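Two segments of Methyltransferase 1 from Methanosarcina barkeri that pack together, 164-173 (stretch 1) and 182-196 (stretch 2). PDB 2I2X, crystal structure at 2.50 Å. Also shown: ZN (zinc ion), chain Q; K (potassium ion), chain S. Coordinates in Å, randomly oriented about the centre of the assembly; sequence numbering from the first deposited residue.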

# COMPACT_ATOMS: atom_id res chain seq x y z
N GLU A 164 -15.23 18.65 0.68
CA GLU A 164 -15.10 18.51 2.12
C GLU A 164 -15.21 19.91 2.72
O GLU A 164 -14.22 20.63 2.80
CB GLU A 164 -13.73 17.95 2.47
CG GLU A 164 -13.24 16.98 1.46
CD GLU A 164 -12.46 15.84 2.08
OE1 GLU A 164 -12.18 15.87 3.28
OE2 GLU A 164 -12.09 14.90 1.35
N SER A 165 -16.42 20.31 3.11
CA SER A 165 -16.64 21.72 3.46
C SER A 165 -16.26 22.11 4.89
O SER A 165 -16.19 21.27 5.77
CB SER A 165 -18.05 22.18 3.07
OG SER A 165 -19.06 21.43 3.70
N MET A 166 -16.00 23.40 5.10
CA MET A 166 -15.35 23.89 6.30
C MET A 166 -16.28 24.60 7.31
O MET A 166 -15.81 25.15 8.33
CB MET A 166 -14.23 24.86 5.91
CG MET A 166 -13.09 24.32 5.06
SD MET A 166 -11.93 25.67 4.58
CE MET A 166 -12.99 26.84 3.71
N GLY A 167 -17.58 24.60 7.06
CA GLY A 167 -18.51 25.22 8.03
C GLY A 167 -18.26 24.79 9.47
O GLY A 167 -18.28 23.60 9.79
N GLY A 168 -18.01 25.75 10.34
CA GLY A 168 -17.82 25.46 11.76
C GLY A 168 -16.40 25.02 12.14
O GLY A 168 -16.12 24.73 13.31
N LYS A 169 -15.51 24.97 11.16
CA LYS A 169 -14.13 24.53 11.39
C LYS A 169 -13.40 25.35 12.48
O LYS A 169 -12.72 24.78 13.35
CB LYS A 169 -13.39 24.55 10.05
CG LYS A 169 -11.90 24.31 10.09
CD LYS A 169 -11.36 24.06 8.68
CE LYS A 169 -10.85 25.31 8.00
NZ LYS A 169 -9.39 25.47 8.16
N GLU A 170 -13.55 26.67 12.43
CA GLU A 170 -12.82 27.57 13.33
C GLU A 170 -13.21 27.39 14.81
O GLU A 170 -12.35 27.38 15.69
CB GLU A 170 -12.95 29.05 12.88
CG GLU A 170 -14.28 29.81 13.21
CD GLU A 170 -15.56 29.22 12.55
OE1 GLU A 170 -15.93 28.06 12.86
OE2 GLU A 170 -16.21 29.94 11.77
N VAL A 171 -14.50 27.22 15.08
CA VAL A 171 -14.93 26.99 16.45
C VAL A 171 -14.64 25.56 16.91
O VAL A 171 -14.32 25.35 18.09
CB VAL A 171 -16.42 27.37 16.68
CG1 VAL A 171 -16.82 27.12 18.13
CG2 VAL A 171 -16.64 28.83 16.32
N PHE A 172 -14.75 24.60 15.99
CA PHE A 172 -14.34 23.22 16.28
C PHE A 172 -12.88 23.12 16.71
O PHE A 172 -12.56 22.45 17.71
CB PHE A 172 -14.59 22.27 15.08
CG PHE A 172 -13.87 20.95 15.22
CD1 PHE A 172 -14.48 19.88 15.89
CD2 PHE A 172 -12.56 20.80 14.77
CE1 PHE A 172 -13.83 18.70 16.08
CE2 PHE A 172 -11.87 19.61 14.98
CZ PHE A 172 -12.52 18.55 15.63
N ASP A 173 -11.98 23.76 15.96
CA ASP A 173 -10.54 23.68 16.25
C ASP A 173 -10.19 24.18 17.64
O ASP A 173 -9.32 23.60 18.31
CB ASP A 173 -9.74 24.47 15.23
CG ASP A 173 -9.60 23.75 13.91
OD1 ASP A 173 -9.74 22.50 13.83
OD2 ASP A 173 -9.33 24.47 12.92
N PRO A 182 -20.10 21.27 24.41
CA PRO A 182 -21.05 22.21 23.80
C PRO A 182 -20.48 22.91 22.55
O PRO A 182 -21.21 23.11 21.58
CB PRO A 182 -21.28 23.23 24.93
CG PRO A 182 -21.10 22.43 26.18
CD PRO A 182 -19.93 21.55 25.85
N GLY A 183 -19.20 23.29 22.58
CA GLY A 183 -18.57 23.89 21.41
C GLY A 183 -18.58 22.91 20.23
O GLY A 183 -18.88 23.30 19.09
N LEU A 184 -18.28 21.65 20.51
CA LEU A 184 -18.43 20.60 19.51
C LEU A 184 -19.84 20.59 18.91
O LEU A 184 -19.98 20.62 17.69
CB LEU A 184 -18.07 19.23 20.09
CG LEU A 184 -16.65 18.62 20.02
CD1 LEU A 184 -15.52 19.58 19.64
CD2 LEU A 184 -16.35 17.89 21.33
N LEU A 185 -20.86 20.55 19.78
CA LEU A 185 -22.28 20.61 19.36
C LEU A 185 -22.60 21.82 18.48
O LEU A 185 -23.31 21.72 17.47
CB LEU A 185 -23.20 20.63 20.57
CG LEU A 185 -24.54 19.88 20.52
CD1 LEU A 185 -25.47 20.36 21.59
CD2 LEU A 185 -25.24 19.94 19.17
N TYR A 186 -22.04 22.97 18.85
CA TYR A 186 -22.34 24.18 18.15
C TYR A 186 -21.64 24.22 16.80
O TYR A 186 -22.28 24.44 15.76
CB TYR A 186 -21.99 25.39 19.02
CG TYR A 186 -22.23 26.74 18.40
CD1 TYR A 186 -23.52 27.18 18.08
CD2 TYR A 186 -21.17 27.64 18.21
CE1 TYR A 186 -23.75 28.48 17.55
CE2 TYR A 186 -21.38 28.93 17.67
CZ TYR A 186 -22.67 29.33 17.36
OH TYR A 186 -22.86 30.57 16.82
N SER A 187 -20.32 24.01 16.81
CA SER A 187 -19.51 24.02 15.58
C SER A 187 -19.99 23.04 14.54
O SER A 187 -20.20 23.40 13.38
CB SER A 187 -18.02 23.78 15.85
OG SER A 187 -17.84 22.66 16.69
N ILE A 188 -20.19 21.80 14.95
CA ILE A 188 -20.53 20.75 14.00
C ILE A 188 -22.03 20.73 13.73
O ILE A 188 -22.49 20.86 12.59
CB ILE A 188 -20.06 19.33 14.51
CG1 ILE A 188 -18.56 19.34 14.89
CG2 ILE A 188 -20.40 18.27 13.51
CD1 ILE A 188 -18.11 18.09 15.63
N GLY A 189 -22.80 20.54 14.79
CA GLY A 189 -24.25 20.45 14.67
C GLY A 189 -24.92 21.72 14.17
O GLY A 189 -25.76 21.65 13.30
N CYS A 190 -24.53 22.88 14.67
CA CYS A 190 -25.25 24.09 14.30
C CYS A 190 -24.62 24.84 13.14
O CYS A 190 -25.21 24.93 12.05
CB CYS A 190 -25.47 24.98 15.53
SG CYS A 190 -26.28 24.04 16.89
N LEU A 191 -23.41 25.36 13.36
CA LEU A 191 -22.78 26.14 12.32
C LEU A 191 -22.63 25.26 11.10
O LEU A 191 -23.09 25.63 10.01
CB LEU A 191 -21.45 26.69 12.76
CG LEU A 191 -21.39 27.57 14.01
CD1 LEU A 191 -19.94 28.01 14.24
CD2 LEU A 191 -22.33 28.80 13.93
N GLY A 192 -22.06 24.06 11.29
CA GLY A 192 -21.91 23.10 10.20
C GLY A 192 -23.17 22.90 9.39
O GLY A 192 -23.15 22.97 8.17
N SER A 193 -24.28 22.63 10.07
CA SER A 193 -25.54 22.37 9.37
C SER A 193 -26.04 23.58 8.54
O SER A 193 -26.55 23.42 7.42
CB SER A 193 -26.60 21.94 10.39
OG SER A 193 -26.35 20.61 10.91
N ILE A 194 -25.85 24.78 9.07
CA ILE A 194 -26.30 25.98 8.39
C ILE A 194 -25.49 26.16 7.07
O ILE A 194 -26.06 26.42 6.01
CB ILE A 194 -26.22 27.25 9.35
CG1 ILE A 194 -27.28 27.19 10.44
CG2 ILE A 194 -26.34 28.55 8.60
CD1 ILE A 194 -26.82 27.82 11.74
N ASP A 195 -24.18 25.98 7.13
CA ASP A 195 -23.35 26.17 5.93
C ASP A 195 -23.64 25.06 4.92
O ASP A 195 -23.69 25.32 3.71
CB ASP A 195 -21.85 26.22 6.28
CG ASP A 195 -20.98 26.48 5.06
OD1 ASP A 195 -20.97 27.62 4.51
OD2 ASP A 195 -20.27 25.52 4.66
N MET A 196 -23.89 23.85 5.43
CA MET A 196 -24.16 22.71 4.58
C MET A 196 -25.38 22.98 3.72
O MET A 196 -25.39 22.68 2.53
CB MET A 196 -24.38 21.46 5.41
CG MET A 196 -23.14 20.84 5.97
SD MET A 196 -22.15 20.01 4.74
CE MET A 196 -23.20 18.64 4.25
ZN ZN Q . -11.44 14.05 4.09
K K S . -9.93 13.86 1.66
O HOH W 1 -19.70 23.03 5.61

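This is a close, glycine-mediated packing of a turn and the start of a helix against a second, nearly antiparallel helix, with no direct hydrogen bond between them. The two helix axes come within 8.1 Å at 167°, and the stretches bury 508 Å² together.

The backbones meet most tightly at Gly 167 and Gly 168, within the type II turn from Met 166 to Lys 169. The CA atoms of Gly 168 and Ser 187 are 4.4 Å apart, and those of Gly 167 and Gly 192 are 4.6 Å apart. A CB on Gly 167 would clash with Asp 195 CB. One on Gly 168 would clash with Ser 187 O, and the backbone angles of Gly 168 call for glycine in any case. Gly 168 CA instead makes a CA-H...O contact with Ser 187 O at 3.5 Å. That oxygen also accepts the hydrogen bond from Gly 192 N, within the wider pi-type turn.

Ser 187 is small enough to lie close to the first helix. Ser 187 CB is 3.3 Å from Gly 168 O and 3.4 Å from Phe 172 N. Ser 187 OG donates to Gly 183 O at 2.7 Å, so the buried hydroxyl is satisfied within its own helix. The same OG lies at the edge of the Phe 172 ring.

Apolar side chains extend the contact. Phe 172 CD1 is 3.9 Å from Leu 184 CD1 and 4.1 Å from Ile 188 CD1. Val 171 points toward the second helix, with CG2 4.0 Å from Leu 191 CD1 and CG1 at the edge of the Tyr 186 ring.

At the other end the link is polar. Water 1 donates to Ser 165 OG (2.6 Å) and Asp 195 OD2 (2.7 Å) and accepts from Gly 167 N (3.0 Å). It bridges groups that make no direct hydrogen bond across the stretches.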